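Local coordinates for ParB domain protein nuclease (Sulfolobus solfataricus, PDB 5K5D) that probably acts in archaeal DNA segregation as a ParB-like partition protein, possibly with nuclease activity, at residues 9-14 and 76-81. The protein carries 4 engineered substitutions. Numbering follows the deposited sequence.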
loop_
_atom_site.group_PDB
_atom_site.type_symbol
_atom_site.label_atom_id
_atom_site.label_comp_id
_atom_site.label_asym_id
_atom_site.label_seq_id
_atom_site.Cartn_x
_atom_site.Cartn_y
_atom_site.Cartn_z
ATOM N N TYR B 9 20.927 -3.284 13.198
ATOM C CA TYR B 9 20.128 -3.407 14.402
ATOM C C TYR B 9 20.757 -4.370 15.394
ATOM O O TYR B 9 21.651 -5.144 15.056
ATOM C CB TYR B 9 18.705 -3.861 14.063
ATOM C CG TYR B 9 18.625 -5.266 13.521
ATOM C CD1 TYR B 9 18.581 -6.360 14.379
ATOM C CD2 TYR B 9 18.596 -5.503 12.153
ATOM C CE1 TYR B 9 18.512 -7.651 13.886
ATOM C CE2 TYR B 9 18.521 -6.790 11.651
ATOM C CZ TYR B 9 18.481 -7.859 12.523
ATOM O OH TYR B 9 18.405 -9.143 12.030
ATOM N N THR B 10 20.274 -4.315 16.626
ATOM C CA THR B 10 20.723 -5.229 17.656
ATOM C C THR B 10 19.506 -5.867 18.316
ATOM O O THR B 10 18.413 -5.292 18.318
ATOM C CB THR B 10 21.603 -4.511 18.693
ATOM O OG1 THR B 10 20.913 -3.361 19.195
ATOM C CG2 THR B 10 22.905 -4.051 18.051
ATOM N N GLU B 11 19.693 -7.065 18.851
ATOM C CA GLU B 11 18.603 -7.797 19.476
ATOM C C GLU B 11 18.631 -7.550 20.977
ATOM O O GLU B 11 19.657 -7.758 21.623
ATOM C CB GLU B 11 18.731 -9.292 19.175
ATOM C CG GLU B 11 17.404 -10.022 18.990
ATOM C CD GLU B 11 16.702 -10.324 20.301
ATOM O OE1 GLU B 11 17.333 -10.174 21.367
ATOM O OE2 GLU B 11 15.517 -10.717 20.264
ATOM N N GLU B 12 17.514 -7.088 21.530
ATOM C CA GLU B 12 17.442 -6.845 22.966
ATOM C C GLU B 12 16.045 -7.046 23.539
ATOM O O GLU B 12 15.052 -7.043 22.812
ATOM C CB GLU B 12 17.966 -5.448 23.315
ATOM C CG GLU B 12 17.246 -4.307 22.632
ATOM C CD GLU B 12 17.769 -2.950 23.071
ATOM O OE1 GLU B 12 17.220 -2.385 24.040
ATOM O OE2 GLU B 12 18.730 -2.446 22.452
ATOM N N VAL B 13 15.988 -7.232 24.853
ATOM C CA VAL B 13 14.727 -7.384 25.557
ATOM C C VAL B 13 14.478 -6.160 26.419
ATOM O O VAL B 13 15.380 -5.669 27.097
ATOM C CB VAL B 13 14.721 -8.627 26.451
ATOM C CG1 VAL B 13 13.380 -8.756 27.158
ATOM C CG2 VAL B 13 15.016 -9.864 25.627
ATOM N N VAL B 14 13.246 -5.669 26.386
ATOM C CA VAL B 14 12.893 -4.459 27.108
ATOM C C VAL B 14 11.544 -4.623 27.786
ATOM O O VAL B 14 10.766 -5.507 27.423
ATOM C CB VAL B 14 12.826 -3.254 26.155
ATOM C CG1 VAL B 14 14.198 -2.963 25.576
ATOM C CG2 VAL B 14 11.823 -3.513 25.051
ATOM N N GLU B 76 7.624 -8.120 29.233
ATOM C CA GLU B 76 8.764 -7.676 28.443
ATOM C C GLU B 76 8.769 -8.331 27.070
ATOM O O GLU B 76 8.334 -9.471 26.905
ATOM C CB GLU B 76 10.084 -7.930 29.180
ATOM C CG GLU B 76 10.443 -9.388 29.396
ATOM C CD GLU B 76 11.741 -9.554 30.175
ATOM O OE1 GLU B 76 12.042 -8.692 31.030
ATOM O OE2 GLU B 76 12.464 -10.541 29.925
ATOM N N VAL B 77 9.260 -7.598 26.082
ATOM C CA VAL B 77 9.186 -8.060 24.707
ATOM C C VAL B 77 10.534 -7.984 23.995
ATOM O O VAL B 77 11.265 -6.998 24.115
ATOM C CB VAL B 77 8.092 -7.291 23.917
ATOM C CG1 VAL B 77 8.139 -5.808 24.237
ATOM C CG2 VAL B 77 8.220 -7.539 22.421
ATOM N N LYS B 78 10.860 -9.050 23.274
ATOM C CA LYS B 78 12.063 -9.103 22.460
ATOM C C LYS B 78 11.872 -8.197 21.251
ATOM O O LYS B 78 10.832 -8.241 20.595
ATOM C CB LYS B 78 12.317 -10.542 22.002
ATOM C CG LYS B 78 12.422 -11.551 23.142
ATOM C CD LYS B 78 11.784 -12.903 22.794
ATOM C CE LYS B 78 12.550 -13.656 21.718
ATOM N NZ LYS B 78 12.413 -13.032 20.369
ATOM N N ILE B 79 12.868 -7.366 20.962
ATOM C CA ILE B 79 12.786 -6.472 19.816
ATOM C C ILE B 79 14.071 -6.437 18.988
ATOM O O ILE B 79 15.131 -6.903 19.420
ATOM C CB ILE B 79 12.435 -5.024 20.236
ATOM C CG1 ILE B 79 13.581 -4.394 21.033
ATOM C CG2 ILE B 79 11.139 -4.993 21.026
ATOM C CD1 ILE B 79 13.366 -2.920 21.356
ATOM N N LEU B 80 13.953 -5.896 17.782
ATOM C CA LEU B 80 15.115 -5.534 16.991
ATOM C C LEU B 80 15.208 -4.011 16.978
ATOM O O LEU B 80 14.433 -3.337 16.292
ATOM C CB LEU B 80 15.006 -6.079 15.567
ATOM C CG LEU B 80 14.896 -7.599 15.426
ATOM C CD1 LEU B 80 14.951 -8.014 13.960
ATOM C CD2 LEU B 80 15.991 -8.293 16.214
ATOM N N LYS B 81 16.139 -3.473 17.762
ATOM C CA LYS B 81 16.367 -2.037 17.797
ATOM C C LYS B 81 17.323 -1.637 16.680
ATOM O O LYS B 81 18.512 -1.965 16.711
ATOM C CB LYS B 81 16.926 -1.600 19.152
ATOM C CG LYS B 81 16.944 -0.093 19.342
ATOM C CD LYS B 81 17.502 0.305 20.699
ATOM C CE LYS B 81 19.000 0.071 20.771
ATOM N NZ LYS B 81 19.549 0.481 22.094
#
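Leu80 lies over one face of the Tyr9 ring. Its CD1 sits 4.0 Å from the ring centroid, 28° off the ring normal, a CH-pi contact. The other methyl, CD2, is nearest to ring atom CE1 and also touches CG of Glu11, 3.6 Å away. The Tyr9 and Leu80 side chains run side by side and point the same way. The ring of Tyr82 also meets that of Tyr9, the planes at about 40°.

The carboxylate of Glu76 reaches Val13, with OE2 3.4 Å from methyl CG1. The Glu11 side chain crosses that of Lys78, and its OE2 makes a long salt bridge, 3.9 Å, to Lys78 NZ.

Six backbone hydrogen bonds join the antiparallel strands. Thr10 pairs with Lys81, Glu12 with Ile79 and Val14 with Val77. Glu11–Leu80 and Val13–Lys78 are the non-hydrogen-bonded pairs between them. Within this chain, strand 9-15 is an outermost strand of the four-stranded mixed sheet in the ParB-like N-terminal region. Strand 76-82 lies inside that sheet, with strand 51-53 on its other side, where Ile79 packs on Ala53.

On the face of Thr10, Glu12 and Val14, Lys81 crosses to Glu12. Its NZ forms a salt bridge to Glu12 OE2 at 3.1 Å, though as a hydrogen bond it is weak. Tyr57 OH bonds to both Glu12 OE1 and Lys81 NZ, so one hydroxyl links the two charged ends. The Lys81 chain is extended to CD and bends at chi3 (72°), which places CE 3.0 Å from Glu12 OE2. Farther along this face, CG2 of Val14 meets CD1 of Ile79 at 4.0 Å, and the two side chains cross at about a right angle.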